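Local coordinates for type II 3-hydroxyacyl-CoA dehydrogenase (Thermus thermophilus, PDB 1UAY) that catalyses the NAD-dependent oxidation of 3-hydroxyacyl-CoA to 3-ketoacyl-CoA in fatty acid beta-oxidation, as a short-chain dehydrogenase, at the interface of chains A and B and the interface of chains A and C. Numbering follows the deposited sequence. Chains: chain A/B/C, Type II 3-hydroxyacyl-CoA dehydrogenase.

Contact 1: the interface of chains A and B. Residues chain A 140-143, 239-241; chain B 160-161, 164.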
ATOM      1  N   GLU A 140       6.954   4.284   6.068  1.00 11.51           N
ATOM      2  CA  GLU A 140       8.372   3.915   6.134  1.00 12.28           C
ATOM      3  C   GLU A 140       9.034   4.390   7.429  1.00 10.73           C
ATOM      4  O   GLU A 140      10.062   5.065   7.395  1.00 12.39           O
ATOM      5  CB  GLU A 140       9.148   4.501   4.948  1.00 14.57           C
ATOM      6  CG  GLU A 140       8.683   4.070   3.564  1.00 15.31           C
ATOM      7  CD  GLU A 140       7.626   4.993   2.990  1.00 13.99           C
ATOM      8  OE1 GLU A 140       7.760   6.221   3.164  1.00 17.04           O
ATOM      9  OE2 GLU A 140       6.675   4.493   2.352  1.00 17.42           O
ATOM     10  N   GLY A 141       8.459   4.026   8.567  1.00  9.30           N
ATOM     11  CA  GLY A 141       9.022   4.450   9.838  1.00  9.31           C
ATOM     12  C   GLY A 141      10.492   4.112  10.008  1.00  8.29           C
ATOM     13  O   GLY A 141      10.915   2.987   9.749  1.00  8.41           O
ATOM     14  N   GLN A 142      11.272   5.092  10.453  1.00  9.03           N
ATOM     15  CA  GLN A 142      12.702   4.900  10.670  1.00  9.52           C
ATOM     16  C   GLN A 142      12.987   4.356  12.056  1.00  9.93           C
ATOM     17  O   GLN A 142      12.102   4.278  12.908  1.00  9.46           O
ATOM     18  CB  GLN A 142      13.457   6.223  10.533  1.00 11.80           C
ATOM     19  CG  GLN A 142      13.439   6.836   9.159  1.00 13.31           C
ATOM     20  CD  GLN A 142      14.394   8.007   9.063  1.00 16.07           C
ATOM     21  OE1 GLN A 142      14.257   8.994   9.789  1.00 16.36           O
ATOM     22  NE2 GLN A 142      15.375   7.900   8.172  1.00 15.82           N
ATOM     23  N   ILE A 143      14.240   3.981  12.278  1.00  9.14           N
ATOM     24  CA  ILE A 143      14.652   3.490  13.578  1.00  8.48           C
ATOM     25  C   ILE A 143      14.409   4.631  14.562  1.00  8.40           C
ATOM     26  O   ILE A 143      14.777   5.777  14.296  1.00  9.61           O
ATOM     27  CB  ILE A 143      16.146   3.104  13.560  1.00  7.71           C
ATOM     28  CG1 ILE A 143      16.333   1.843  12.711  1.00  9.28           C
ATOM     29  CG2 ILE A 143      16.658   2.899  14.979  1.00  9.02           C
ATOM     30  CD1 ILE A 143      17.785   1.423  12.532  1.00 10.65           C
ATOM     31  N   MET A 239      11.792   7.261   3.458  1.00  9.89           N
ATOM     32  CA  MET A 239      12.777   7.215   4.533  1.00 10.46           C
ATOM     33  C   MET A 239      13.497   5.892   4.738  1.00 10.32           C
ATOM     34  O   MET A 239      12.874   4.843   4.892  1.00 11.27           O
ATOM     35  CB  MET A 239      12.138   7.652   5.852  1.00 13.72           C
ATOM     36  CG  MET A 239      11.654   9.093   5.840  1.00 15.74           C
ATOM     37  SD  MET A 239      11.113   9.668   7.462  1.00 20.56           S
ATOM     38  CE  MET A 239       9.563   8.813   7.614  1.00 19.96           C
ATOM     39  N   ALA A 240      14.824   5.963   4.741  1.00  9.76           N
ATOM     40  CA  ALA A 240      15.671   4.797   4.953  1.00  9.16           C
ATOM     41  C   ALA A 240      15.674   4.500   6.451  1.00 10.62           C
ATOM     42  O   ALA A 240      15.158   5.289   7.244  1.00 10.07           O
ATOM     43  CB  ALA A 240      17.091   5.090   4.467  1.00 11.69           C
ATOM     44  N   PRO A 241      16.257   3.364   6.862  1.00 10.60           N
ATOM     45  CA  PRO A 241      16.287   3.028   8.289  1.00 11.09           C
ATOM     46  C   PRO A 241      16.886   4.132   9.159  1.00 12.16           C
ATOM     47  O   PRO A 241      16.449   4.351  10.290  1.00 13.44           O
ATOM     48  CB  PRO A 241      17.121   1.752   8.321  1.00 11.09           C
ATOM     49  CG  PRO A 241      16.769   1.101   7.020  1.00 10.89           C
ATOM     50  CD  PRO A 241      16.812   2.263   6.054  1.00 10.71           C
TER
ATOM     51  N   LEU B 160       7.540  -2.117  10.477  1.00  6.67           N
ATOM     52  CA  LEU B 160       8.807  -1.744   9.864  1.00  6.94           C
ATOM     53  C   LEU B 160       9.812  -1.047  10.770  1.00  6.67           C
ATOM     54  O   LEU B 160      10.960  -1.481  10.852  1.00  6.80           O
ATOM     55  CB  LEU B 160       8.564  -0.908   8.605  1.00  7.50           C
ATOM     56  CG  LEU B 160       9.820  -0.651   7.767  1.00  6.90           C
ATOM     57  CD1 LEU B 160      10.423  -1.977   7.297  1.00  9.17           C
ATOM     58  CD2 LEU B 160       9.460   0.232   6.581  1.00  7.93           C
ATOM     59  N   PRO B 161       9.416   0.041  11.458  1.00  6.75           N
ATOM     60  CA  PRO B 161      10.415   0.682  12.324  1.00  7.32           C
ATOM     61  C   PRO B 161      10.939  -0.242  13.418  1.00  7.51           C
ATOM     62  O   PRO B 161      12.088  -0.115  13.851  1.00  8.10           O
ATOM     63  CB  PRO B 161       9.680   1.909  12.875  1.00  7.54           C
ATOM     64  CG  PRO B 161       8.223   1.550  12.744  1.00  7.35           C
ATOM     65  CD  PRO B 161       8.160   0.808  11.435  1.00  6.17           C
ATOM     66  N   ARG B 164      13.330  -2.730  11.624  1.00  6.74           N
ATOM     67  CA  ARG B 164      14.552  -2.032  11.240  1.00  7.58           C
ATOM     68  C   ARG B 164      15.543  -1.904  12.387  1.00  7.81           C
ATOM     69  O   ARG B 164      16.745  -2.110  12.198  1.00  8.86           O
ATOM     70  CB  ARG B 164      14.221  -0.644  10.689  1.00  6.71           C
ATOM     71  CG  ARG B 164      13.685  -0.679   9.270  1.00  6.43           C
ATOM     72  CD  ARG B 164      13.197   0.680   8.819  1.00  6.77           C
ATOM     73  NE  ARG B 164      13.208   0.755   7.365  1.00  7.93           N
ATOM     74  CZ  ARG B 164      12.871   1.828   6.660  1.00  7.61           C
ATOM     75  NH1 ARG B 164      12.472   2.935   7.270  1.00  8.32           N
ATOM     76  NH2 ARG B 164      12.987   1.803   5.339  1.00  9.97           N
TER
HETATM   77  O   HOH W   1      11.965   3.308   2.884  1.00 18.97           O
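A:Pro241 and A:Ile143 lie against the extended side chain of B:Arg164, and its methylene stem forms much of the apolar centre. At the backbone end, A:Ile143 CG1 touches B:Arg164 CB at 3.8 Å. That branch stands anti to its own carbonyl carbon (chi1 -70°), and its CD1 methyl runs on to the arginine's backbone carbonyl. Further along, the ring of A:Pro241 crosses the arginine at about a right angle, with CG 3.6 Å from B:Arg164 NE. Next to the arginine, CB of the B:Pro161 ring lies against the carbonyls of A:Gly141 and A:Gln142, 4.0 Å from A:Gly141 CA. B:Leu160 CD2 meets A:Glu140 CA at 3.9 Å.

The same leucine methyl sits over the centre of the B:Arg164 guanidinium, while the peptide joining A:Ala240 to A:Pro241 covers the opposite face. Sandwiched like this, the flat group is probably held from turning and points its tip at backbone carbonyls of chain A. B:Arg164 NH1 and NH2 both grip A:Met239 O end-on, each at 3.1 Å; NH2 lies in the carbonyl plane, whereas NH1 stands above it. B:Arg164 NH1 also donates to A:Gly141 O at 2.9 Å, a bent bond (137° at H) that reaches the carbonyl from well above its plane. Water 1, in the guanidinium plane at the edge, links NH2 to A:Met239 O. The arginine's charge is probably offset here by carbonyl dipoles. Behind this first shell, the amide of A:Gln142 donates through NE2 to A:Ala240 O at 2.8 Å, tying the loop to the C-terminal tail that frames the arginine.

B:Arg164 projects from helix 146-166 of chain B into a niche built by the loop after helix 137-140 and the C-terminal tail of chain A; the two-fold axis repeats the contact with the chains exchanged.

Contact 2: the interface of chains A and C. Residues chain A 203-204, 206, 208-209, 212, 233; chain C 124, 224-225.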
ATOM      1  N   PHE A 203      13.058  15.325  -4.859  1.00  7.47           N
ATOM      2  CA  PHE A 203      12.731  16.638  -5.402  1.00  7.71           C
ATOM      3  C   PHE A 203      11.347  17.090  -4.965  1.00  8.70           C
ATOM      4  O   PHE A 203      10.381  16.339  -5.089  1.00  7.90           O
ATOM      5  CB  PHE A 203      12.774  16.639  -6.933  1.00  7.55           C
ATOM      6  CG  PHE A 203      12.526  17.998  -7.535  1.00  7.85           C
ATOM      7  CD1 PHE A 203      13.592  18.819  -7.896  1.00  9.32           C
ATOM      8  CD2 PHE A 203      11.227  18.482  -7.682  1.00  8.47           C
ATOM      9  CE1 PHE A 203      13.370  20.100  -8.391  1.00 10.92           C
ATOM     10  CE2 PHE A 203      10.995  19.765  -8.176  1.00  9.99           C
ATOM     11  CZ  PHE A 203      12.071  20.575  -8.530  1.00  9.95           C
ATOM     12  N   PRO A 204      11.227  18.332  -4.467  1.00  9.37           N
ATOM     13  CA  PRO A 204      12.316  19.308  -4.301  1.00  9.08           C
ATOM     14  C   PRO A 204      13.307  18.831  -3.238  1.00  9.75           C
ATOM     15  O   PRO A 204      12.907  18.303  -2.203  1.00  9.36           O
ATOM     16  CB  PRO A 204      11.568  20.574  -3.880  1.00 10.26           C
ATOM     17  CG  PRO A 204      10.420  20.038  -3.108  0.50 10.16           C
ATOM     18  CD  PRO A 204       9.955  18.880  -3.966  0.50  9.68           C
ATOM     19  N   ARG A 206      14.693  19.597  -0.542  1.00 11.25           N
ATOM     20  CA  ARG A 206      14.634  20.502   0.592  1.00 10.56           C
ATOM     21  C   ARG A 206      13.455  20.144   1.479  1.00 11.63           C
ATOM     22  O   ARG A 206      12.671  19.245   1.163  1.00 11.72           O
ATOM     23  CB  ARG A 206      14.428  21.928   0.088  1.00 10.95           C
ATOM     24  CG  ARG A 206      13.163  22.080  -0.764  1.00  9.64           C
ATOM     25  CD  ARG A 206      12.774  23.541  -0.945  1.00  9.53           C
ATOM     26  NE  ARG A 206      11.734  23.744  -1.954  1.00 10.46           N
ATOM     27  CZ  ARG A 206      10.440  23.479  -1.789  1.00 10.52           C
ATOM     28  NH1 ARG A 206       9.991  22.991  -0.638  1.00 11.46           N
ATOM     29  NH2 ARG A 206       9.589  23.711  -2.779  1.00 10.54           N
ATOM     30  N   GLY A 208       9.832  20.661   3.000  1.00 10.46           N
ATOM     31  CA  GLY A 208       8.643  21.203   2.380  1.00 10.68           C
ATOM     32  C   GLY A 208       8.316  22.535   3.031  1.00 11.00           C
ATOM     33  O   GLY A 208       8.693  22.783   4.177  1.00 10.86           O
ATOM     34  N   ARG A 209       7.627  23.396   2.293  1.00 11.09           N
ATOM     35  CA  ARG A 209       7.230  24.702   2.798  1.00 11.63           C
ATOM     36  C   ARG A 209       5.823  24.552   3.361  1.00 11.55           C
ATOM     37  O   ARG A 209       4.983  23.878   2.768  1.00 10.55           O
ATOM     38  CB  ARG A 209       7.233  25.723   1.660  1.00 13.00           C
ATOM     39  CG  ARG A 209       8.604  25.923   1.035  1.00 14.24           C
ATOM     40  CD  ARG A 209       8.512  26.603  -0.317  1.00 16.24           C
ATOM     41  NE  ARG A 209       9.837  26.828  -0.884  1.00 17.95           N
ATOM     42  CZ  ARG A 209      10.059  27.252  -2.123  1.00 19.69           C
ATOM     43  NH1 ARG A 209       9.041  27.499  -2.935  1.00 20.51           N
ATOM     44  NH2 ARG A 209      11.302  27.428  -2.548  1.00 20.35           N
ATOM     45  N   GLU A 212       2.941  24.833   1.056  1.00  8.26           N
ATOM     46  CA  GLU A 212       2.679  23.742   0.120  1.00  8.45           C
ATOM     47  C   GLU A 212       1.683  22.760   0.737  1.00  7.99           C
ATOM     48  O   GLU A 212       0.862  22.170   0.034  1.00  8.61           O
ATOM     49  CB  GLU A 212       4.000  23.067  -0.272  1.00  9.35           C
ATOM     50  CG  GLU A 212       4.897  24.039  -1.052  1.00 11.34           C
ATOM     51  CD  GLU A 212       6.295  23.516  -1.344  1.00 12.49           C
ATOM     52  OE1 GLU A 212       6.946  22.991  -0.421  1.00 11.59           O
ATOM     53  OE2 GLU A 212       6.756  23.658  -2.497  1.00 14.03           O
ATOM     54  N   LEU A 233       2.582  13.958   0.556  1.00  6.75           N
ATOM     55  CA  LEU A 233       3.115  15.253   0.125  1.00  7.05           C
ATOM     56  C   LEU A 233       4.541  15.180   0.645  1.00  7.87           C
ATOM     57  O   LEU A 233       4.841  15.682   1.733  1.00  8.42           O
ATOM     58  CB  LEU A 233       2.345  16.386   0.801  1.00  8.64           C
ATOM     59  CG  LEU A 233       2.701  17.804   0.362  1.00  7.54           C
ATOM     60  CD1 LEU A 233       2.386  17.989  -1.116  1.00  8.71           C
ATOM     61  CD2 LEU A 233       1.908  18.797   1.199  1.00  8.60           C
TER
ATOM     62  N   GLU C 124      11.030  27.338  -8.951  1.00 12.44           N
ATOM     63  CA  GLU C 124      10.955  26.209  -8.034  1.00 13.43           C
ATOM     64  C   GLU C 124      11.994  25.136  -8.360  1.00 12.29           C
ATOM     65  O   GLU C 124      12.018  24.075  -7.736  1.00 12.32           O
ATOM     66  CB  GLU C 124       9.553  25.596  -8.073  1.00 15.75           C
ATOM     67  CG  GLU C 124       8.443  26.539  -7.643  1.00 19.52           C
ATOM     68  CD  GLU C 124       8.705  27.161  -6.286  1.00 23.19           C
ATOM     69  OE1 GLU C 124       8.996  26.410  -5.332  1.00 26.66           O
ATOM     70  OE2 GLU C 124       8.620  28.402  -6.173  1.00 27.59           O
ATOM     71  N   PRO C 224       4.927  21.911  -5.916  1.00  8.37           N
ATOM     72  CA  PRO C 224       6.221  21.229  -6.035  1.00  9.39           C
ATOM     73  C   PRO C 224       6.440  19.992  -5.167  1.00  8.29           C
ATOM     74  O   PRO C 224       7.176  19.087  -5.557  1.00  9.37           O
ATOM     75  CB  PRO C 224       7.225  22.333  -5.708  1.00 10.73           C
ATOM     76  CG  PRO C 224       6.527  23.570  -6.174  1.00 10.98           C
ATOM     77  CD  PRO C 224       5.118  23.353  -5.679  1.00 10.15           C
ATOM     78  N   MET C 225       5.808  19.945  -3.997  1.00  8.46           N
ATOM     79  CA  MET C 225       5.999  18.810  -3.099  1.00  7.69           C
ATOM     80  C   MET C 225       5.298  17.514  -3.493  1.00  8.55           C
ATOM     81  O   MET C 225       5.615  16.458  -2.948  1.00  8.83           O
ATOM     82  CB  MET C 225       5.616  19.195  -1.668  1.00  9.59           C
ATOM     83  CG  MET C 225       6.669  20.034  -0.947  1.00 11.81           C
ATOM     84  SD  MET C 225       8.261  19.193  -0.723  1.00 12.61           S
ATOM     85  CE  MET C 225       7.844  18.027   0.575  1.00 15.37           C
TER
HETATM   86  O   HOH W   2      11.077  24.671  -4.956  1.00 22.11           O
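C:Met225 packs its bent side chain among A:Pro204, A:Gly208, A:Leu233 and the carboxylate end of A:Glu212. Its CG stands anti to the carbonyl carbon (chi1 -77°), and bends at chi2 and chi3 carry SD to A:Pro204 and the terminal CE methyl to A:Gly208 CA. The C:Met225 side chain crosses A:Pro204 at about a right angle, its SD 3.3 Å from A:Pro204 CG. On the other flank, C:Met225 CB presses against A:Leu233 CD1 at 3.5 Å, a tight fit. The A:Pro204 ring, which follows a cis peptide, also puts CD against the backbone carbonyl of C:Pro224.

Charged groups line the adjoining side. C:Glu124 OE1 takes A:Arg209 NH1 on its syn lone pair at 2.6 Å. This salt bridge is short but poorly aimed: the bond is bent to 115° at H, and guanidinium and carboxylate planes stand 89° apart. A:Arg206 NH2 makes a looser ionic approach, 3.8 Å from C:Glu124 OE1.

Within chain A, A:Arg206 grips A:Glu212 end-on, NH1 to OE1 and NH2 to OE2, the latter at 2.8 Å and nearly straight. The backbone N of A:Arg209 also donates to OE1. A:Pro204 CG covers one face of the A:Arg206 guanidinium and A:Arg209 NE the other. Two arginines layered this way would probably be eased by the carboxylates of A:Glu212 and C:Glu124.

Water 2 adds a bridge, joining NE and NH2 of A:Arg206 to the backbone O and carboxylate OE1 of C:Glu124.

Together, methionine packing and the shared ionic network join chains A and C across a two-fold axis, and probably help hold the tetramer of the deposited assembly.

About 21 Å separates the C-alpha centres of contact 1 and contact 2, which use different residues of chain A to meet different neighbours. Contact 1 draws on the segment after helix 137-140 and on the C-terminal tail; contact 2 uses the loop leading into helix 210-222, that helix itself and the end of strand 230-233. The chain running on from this strand to the tail gives the two sites a short covalent connection. Each belongs to its own two-fold interface, so together they can build the four-chain deposited assembly, a plausible arrangement for a short-chain dehydrogenase, many of which are tetramers.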